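Local coordinates for Lactamase_B domain-containing protein (Pontibacter korlensis, PDB 6XFR) that probably hydrolyses beta-lactam antibiotics to substituted beta-amino acids, as a zinc-dependent class B1 metallo-beta-lactamase, at residues Gly129-Val134 with Leu150-Ile155; Ile37-Glu42 with Thr65-Pro70. One frame throughout, in Å; residues are numbered along the deposited sequence.

Interaction 1: Gly129-Val134 with Leu150-Ile155. With ZN (zinc ion), chain T.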
loop_
_atom_site.group_PDB
_atom_site.type_symbol
_atom_site.label_atom_id
_atom_site.label_comp_id
_atom_site.label_asym_id
_atom_site.label_seq_id
_atom_site.Cartn_x
_atom_site.Cartn_y
_atom_site.Cartn_z
ATOM N N GLY B 129 -19.275 -4.868 15.018
ATOM C CA GLY B 129 -19.016 -3.451 14.911
ATOM C C GLY B 129 -18.522 -2.999 13.556
ATOM O O GLY B 129 -18.366 -1.793 13.333
ATOM N N GLN B 130 -18.257 -3.920 12.648
ATOM C CA GLN B 130 -17.660 -3.608 11.367
ATOM C C GLN B 130 -18.738 -3.666 10.291
ATOM O O GLN B 130 -19.445 -4.672 10.181
ATOM C CB GLN B 130 -16.552 -4.607 11.066
ATOM C CG GLN B 130 -15.936 -4.405 9.697
ATOM C CD GLN B 130 -14.955 -3.251 9.654
ATOM O OE1 GLN B 130 -14.036 -3.161 10.462
ATOM N NE2 GLN B 130 -15.138 -2.375 8.703
ATOM N N GLN B 131 -18.869 -2.608 9.496
ATOM C CA GLN B 131 -19.850 -2.617 8.431
ATOM C C GLN B 131 -19.190 -2.769 7.070
ATOM O O GLN B 131 -18.106 -2.260 6.830
ATOM C CB GLN B 131 -20.774 -1.395 8.495
ATOM C CG GLN B 131 -20.202 -0.037 8.511
ATOM C CD GLN B 131 -21.292 1.017 8.240
ATOM O OE1 GLN B 131 -22.472 0.658 8.008
ATOM N NE2 GLN B 131 -20.895 2.318 8.211
ATOM N N LEU B 132 -19.823 -3.542 6.212
ATOM C CA LEU B 132 -19.339 -3.866 4.882
ATOM C C LEU B 132 -20.475 -3.656 3.896
ATOM O O LEU B 132 -21.640 -3.939 4.197
ATOM C CB LEU B 132 -18.853 -5.321 4.799
ATOM C CG LEU B 132 -17.725 -5.825 5.714
ATOM C CD1 LEU B 132 -18.251 -6.270 7.088
ATOM C CD2 LEU B 132 -16.918 -6.949 5.049
ATOM N N GLU B 133 -20.123 -3.178 2.718
ATOM C CA GLU B 133 -21.052 -2.994 1.619
ATOM C C GLU B 133 -20.567 -3.849 0.472
ATOM O O GLU B 133 -19.362 -3.941 0.232
ATOM C CB GLU B 133 -21.124 -1.540 1.200
ATOM C CG GLU B 133 -21.574 -0.660 2.349
ATOM C CD GLU B 133 -21.556 0.836 2.036
ATOM O OE1 GLU B 133 -21.066 1.228 0.949
ATOM O OE2 GLU B 133 -22.054 1.619 2.884
ATOM N N VAL B 134 -21.475 -4.550 -0.179
ATOM C CA VAL B 134 -21.117 -5.274 -1.382
ATOM C C VAL B 134 -21.897 -4.645 -2.522
ATOM O O VAL B 134 -23.049 -4.248 -2.344
ATOM C CB VAL B 134 -21.354 -6.786 -1.226
ATOM C CG1 VAL B 134 -20.667 -7.557 -2.357
ATOM C CG2 VAL B 134 -20.752 -7.219 0.077
ATOM N N LEU B 150 -15.510 -0.781 2.696
ATOM C CA LEU B 150 -15.560 -0.510 4.124
ATOM C C LEU B 150 -15.752 0.998 4.276
ATOM O O LEU B 150 -14.788 1.759 4.070
ATOM C CB LEU B 150 -14.272 -0.975 4.818
ATOM C CG LEU B 150 -13.640 -2.323 4.418
ATOM C CD1 LEU B 150 -12.561 -2.802 5.373
ATOM C CD2 LEU B 150 -14.707 -3.387 4.315
ATOM N N PRO B 151 -16.974 1.489 4.552
ATOM C CA PRO B 151 -17.173 2.944 4.689
ATOM C C PRO B 151 -16.506 3.569 5.923
ATOM O O PRO B 151 -16.281 4.789 5.927
ATOM C CB PRO B 151 -18.709 3.087 4.746
ATOM C CG PRO B 151 -19.234 1.737 5.123
ATOM C CD PRO B 151 -18.265 0.765 4.540
ATOM N N GLN B 152 -16.221 2.796 6.978
ATOM C CA GLN B 152 -15.550 3.374 8.140
ATOM C C GLN B 152 -14.057 3.590 7.853
ATOM O O GLN B 152 -13.540 4.691 8.031
ATOM C CB GLN B 152 -15.769 2.489 9.383
ATOM C CG GLN B 152 -17.274 2.241 9.738
ATOM C CD GLN B 152 -17.579 0.933 10.555
ATOM O OE1 GLN B 152 -17.213 -0.182 10.159
ATOM N NE2 GLN B 152 -18.299 1.091 11.676
ATOM N N GLN B 153 -13.369 2.581 7.338
ATOM C CA GLN B 153 -11.970 2.756 6.987
ATOM C C GLN B 153 -11.783 3.409 5.618
ATOM O O GLN B 153 -10.654 3.788 5.279
ATOM C CB GLN B 153 -11.251 1.396 7.028
ATOM C CG GLN B 153 -11.179 0.745 8.390
ATOM C CD GLN B 153 -12.361 -0.200 8.673
ATOM O OE1 GLN B 153 -13.452 -0.025 8.130
ATOM N NE2 GLN B 153 -12.142 -1.197 9.539
ATOM N N LYS B 154 -12.873 3.602 4.867
ATOM C CA LYS B 154 -12.869 4.107 3.485
ATOM C C LYS B 154 -11.893 3.331 2.593
ATOM O O LYS B 154 -11.084 3.900 1.855
ATOM C CB LYS B 154 -12.579 5.609 3.455
ATOM C CG LYS B 154 -13.461 6.412 4.394
ATOM C CD LYS B 154 -14.013 7.639 3.708
ATOM C CE LYS B 154 -15.074 8.284 4.548
ATOM N NZ LYS B 154 -14.459 9.439 5.266
ATOM N N ILE B 155 -12.027 2.013 2.623
ATOM C CA ILE B 155 -11.207 1.094 1.852
ATOM C C ILE B 155 -12.097 0.418 0.811
ATOM O O ILE B 155 -13.116 -0.196 1.160
ATOM C CB ILE B 155 -10.561 0.047 2.770
ATOM C CG1 ILE B 155 -9.557 0.704 3.724
ATOM C CG2 ILE B 155 -9.899 -1.061 1.933
ATOM C CD1 ILE B 155 -8.660 -0.289 4.489
HETATM ZN ZN ZN T . -16.811 -0.065 6.888
#

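Interaction 2: Ile37-Glu42 with Thr65-Pro70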
loop_
_atom_site.group_PDB
_atom_site.type_symbol
_atom_site.label_atom_id
_atom_site.label_comp_id
_atom_site.label_asym_id
_atom_site.label_seq_id
_atom_site.Cartn_x
_atom_site.Cartn_y
_atom_site.Cartn_z
ATOM N N ILE B 37 -8.683 -9.636 4.731
ATOM C CA ILE B 37 -9.181 -10.159 5.999
ATOM C C ILE B 37 -9.570 -8.956 6.835
ATOM O O ILE B 37 -8.841 -7.963 6.864
ATOM C CB ILE B 37 -8.137 -11.009 6.742
ATOM C CG1 ILE B 37 -7.288 -11.814 5.762
ATOM C CG2 ILE B 37 -8.818 -11.875 7.801
ATOM C CD1 ILE B 37 -6.150 -12.518 6.413
ATOM N N VAL B 38 -10.748 -9.013 7.437
ATOM C CA VAL B 38 -11.219 -7.986 8.356
ATOM C C VAL B 38 -11.532 -8.614 9.706
ATOM O O VAL B 38 -12.301 -9.582 9.795
ATOM C CB VAL B 38 -12.412 -7.218 7.771
ATOM C CG1 VAL B 38 -12.816 -6.102 8.719
ATOM C CG2 VAL B 38 -11.962 -6.617 6.450
ATOM N N SER B 39 -10.927 -8.056 10.750
ATOM C CA SER B 39 -11.128 -8.518 12.115
ATOM C C SER B 39 -12.221 -7.686 12.768
ATOM O O SER B 39 -12.253 -6.465 12.602
ATOM C CB SER B 39 -9.827 -8.429 12.919
ATOM O OG SER B 39 -9.959 -9.130 14.148
ATOM N N THR B 40 -13.147 -8.349 13.452
ATOM C CA THR B 40 -14.244 -7.665 14.133
ATOM C C THR B 40 -14.281 -8.172 15.559
ATOM O O THR B 40 -13.530 -9.078 15.936
ATOM C CB THR B 40 -15.625 -7.848 13.448
ATOM O OG1 THR B 40 -16.220 -9.077 13.854
ATOM C CG2 THR B 40 -15.506 -7.857 11.928
ATOM N N LYS B 41 -15.124 -7.541 16.366
ATOM C CA LYS B 41 -15.226 -7.982 17.738
ATOM C C LYS B 41 -15.856 -9.350 17.834
ATOM O O LYS B 41 -15.768 -9.965 18.892
ATOM C CB LYS B 41 -16.073 -7.000 18.553
ATOM C CG LYS B 41 -15.398 -5.642 18.751
ATOM C CD LYS B 41 -16.329 -4.586 19.352
ATOM C CE LYS B 41 -16.373 -3.346 18.464
ATOM N NZ LYS B 41 -14.994 -2.950 18.025
ATOM N N GLU B 42 -16.405 -9.878 16.736
ATOM C CA GLU B 42 -17.216 -11.096 16.796
ATOM C C GLU B 42 -16.795 -12.133 15.766
ATOM O O GLU B 42 -17.582 -13.013 15.442
ATOM C CB GLU B 42 -18.711 -10.795 16.621
ATOM C CG GLU B 42 -19.382 -10.265 17.866
ATOM C CD GLU B 42 -18.865 -10.929 19.142
ATOM O OE1 GLU B 42 -18.935 -12.169 19.258
ATOM O OE2 GLU B 42 -18.403 -10.203 20.049
ATOM N N THR B 65 -3.892 -18.451 14.098
ATOM C CA THR B 65 -2.726 -18.198 14.940
ATOM C C THR B 65 -2.653 -16.741 15.401
ATOM O O THR B 65 -2.330 -16.469 16.564
ATOM C CB THR B 65 -1.446 -18.540 14.189
ATOM O OG1 THR B 65 -1.338 -19.950 14.021
ATOM C CG2 THR B 65 -0.230 -18.015 14.937
ATOM N N ASN B 66 -2.950 -15.797 14.504
ATOM C CA ASN B 66 -2.702 -14.386 14.764
ATOM C C ASN B 66 -3.952 -13.604 15.163
ATOM O O ASN B 66 -3.908 -12.815 16.106
ATOM C CB ASN B 66 -2.052 -13.761 13.531
ATOM C CG ASN B 66 -0.851 -14.557 13.061
ATOM O OD1 ASN B 66 -0.830 -15.092 11.963
ATOM N ND2 ASN B 66 0.136 -14.673 13.914
ATOM N N LEU B 67 -5.081 -13.825 14.512
ATOM C CA LEU B 67 -6.318 -13.219 14.973
ATOM C C LEU B 67 -6.996 -14.040 16.060
ATOM O O LEU B 67 -7.874 -13.513 16.747
ATOM C CB LEU B 67 -7.302 -13.056 13.818
ATOM C CG LEU B 67 -7.116 -11.875 12.877
ATOM C CD1 LEU B 67 -5.734 -11.858 12.371
ATOM C CD2 LEU B 67 -8.113 -12.014 11.709
ATOM N N LYS B 68 -6.632 -15.320 16.202
ATOM C CA LYS B 68 -7.201 -16.227 17.201
ATOM C C LYS B 68 -8.721 -16.057 17.317
ATOM O O LYS B 68 -9.272 -15.938 18.413
ATOM C CB LYS B 68 -6.522 -16.026 18.558
ATOM C CG LYS B 68 -4.984 -15.907 18.477
ATOM C CD LYS B 68 -4.421 -15.285 19.700
ATOM C CE LYS B 68 -3.705 -16.348 20.534
ATOM N NZ LYS B 68 -4.583 -17.502 21.005
ATOM N N GLN B 69 -9.407 -16.041 16.166
ATOM C CA GLN B 69 -10.869 -16.000 16.106
ATOM C C GLN B 69 -11.362 -16.755 14.871
ATOM O O GLN B 69 -10.609 -16.914 13.898
ATOM C CB GLN B 69 -11.405 -14.555 16.098
ATOM C CG GLN B 69 -11.308 -13.818 14.768
ATOM C CD GLN B 69 -11.402 -12.290 14.891
ATOM O OE1 GLN B 69 -10.863 -11.559 14.052
ATOM N NE2 GLN B 69 -12.093 -11.805 15.933
ATOM N N PRO B 70 -12.591 -17.279 14.895
ATOM C CA PRO B 70 -13.117 -17.964 13.714
ATOM C C PRO B 70 -13.503 -17.000 12.599
ATOM O O PRO B 70 -13.832 -15.831 12.829
ATOM C CB PRO B 70 -14.347 -18.707 14.253
ATOM C CG PRO B 70 -14.745 -17.966 15.450
ATOM C CD PRO B 70 -13.467 -17.472 16.065
#

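Interaction 1: Gly129-Val134 with Leu150-Ile155
Bends at chi2 in Gln130 (78°) and Gln153 (91°) swing the CD atoms out of line with their chains, and the two carboxamides meet tip to tip with their planes 20° apart. Gln153 NE2 donates to Gln130 OE1 at 2.9 Å and Gln130 NE2 returns a bond of 2.9 Å to Gln153 OE1. Each donor lies in the carbonyl plane on a lone pair, so the reciprocal pair fixes the rotation of both amides. Gln152 takes the backbone instead: its OE1 accepts Gln131 N at 3.0 Å, the donor standing above the carbonyl plane, while its NE2 gives a weak 3.3 Å bond to Gly129 O. Strand 130-135 thus meets the turn of the hairpin joining strands 147-150 and 155-159, where Leu150 is opposed by two residues, Lys154 and Ile155, a G1 beta bulge. Gln131 O points into this turn and binds a zinc ion at 2.5 Å; Pro151 and Gln152 line the site, which is distinct from the two histidine-containing zinc sites. On the more open flank, the Pro151 ring packs through CG against Gln131 NE2 and Glu133 OE2, each at 3.6 Å. Leu132 and Leu150 run alongside each other in the same direction, CG of the former 4.1 Å from CD2 of the latter.

Interaction 2: Ile37-Glu42 with Thr65-Pro70
Ser39 and Gln69 meet at the tight, polar part of this contact, where Ser39 OG donates to Gln69 OE1 at 2.6 Å. The serine hydroxyl is anti to its own backbone N (chi1 -168°), which turns it to the glutamine amide. Gln69 extends beyond CG, and the other end of its amide is engaged as well: NE2 donates to Thr40 O at 3.1 Å, a somewhat bent bond. With OE1 and NE2 both held by neighbouring residues of segment 37-42, the rotation of this buried amide is set. The Thr40 side chain starts away from segment 65-70; its OG1 accepts Glu42 N at 3.0 Å in an ST turn and also bonds to Gly43 O as the chain leaves the strand.

Toward the helix the contact is sparser and apolar. Leu67 CD2 touches Ile37 CG2 at 4.0 Å, the two side chains crossing at a slant, and Leu67 CG comes within 4.2 Å of Ser39 OG. Leu67 is partly exposed, and the neighbouring Asn66 and Lys68 are exposed; Trp18 of strand 17-25 and Trp62 add to the cover of the leucine. Lys68, the first residue beyond the helix, has positive phi, and the chain turns back to the sheet at Gln69. Helix 53-67 links the parallel strands 43-47 and 71-75, a beta-alpha-beta crossover on one outer layer of the alpha-beta/beta-alpha sandwich of the metallo-beta-lactamase fold.

Overall arrangement
The two contacts belong to different sheets of the sandwich and meet between them: Gln130 CB packs on Thr40 CG2 at 3.5 Å, and Leu150 CD1 on Val38 CG2 at 4.0 Å. Strand 30-40 thus turns one set of side chains to the second sheet and the other, including Ile37 and Ser39, to helix 53-67. Interaction 1 joins a strand to a hairpin turn of its own sheet; it is partly buried, glutamine amides carry most of its bonds, and a zinc ion is held by one backbone carbonyl. Interaction 2 joins strand to helix end, is smaller and more buried, and pairs one doubly bonded glutamine amide with modest aliphatic packing. Glutamine carboxamides take part in every cross-segment hydrogen bond of both.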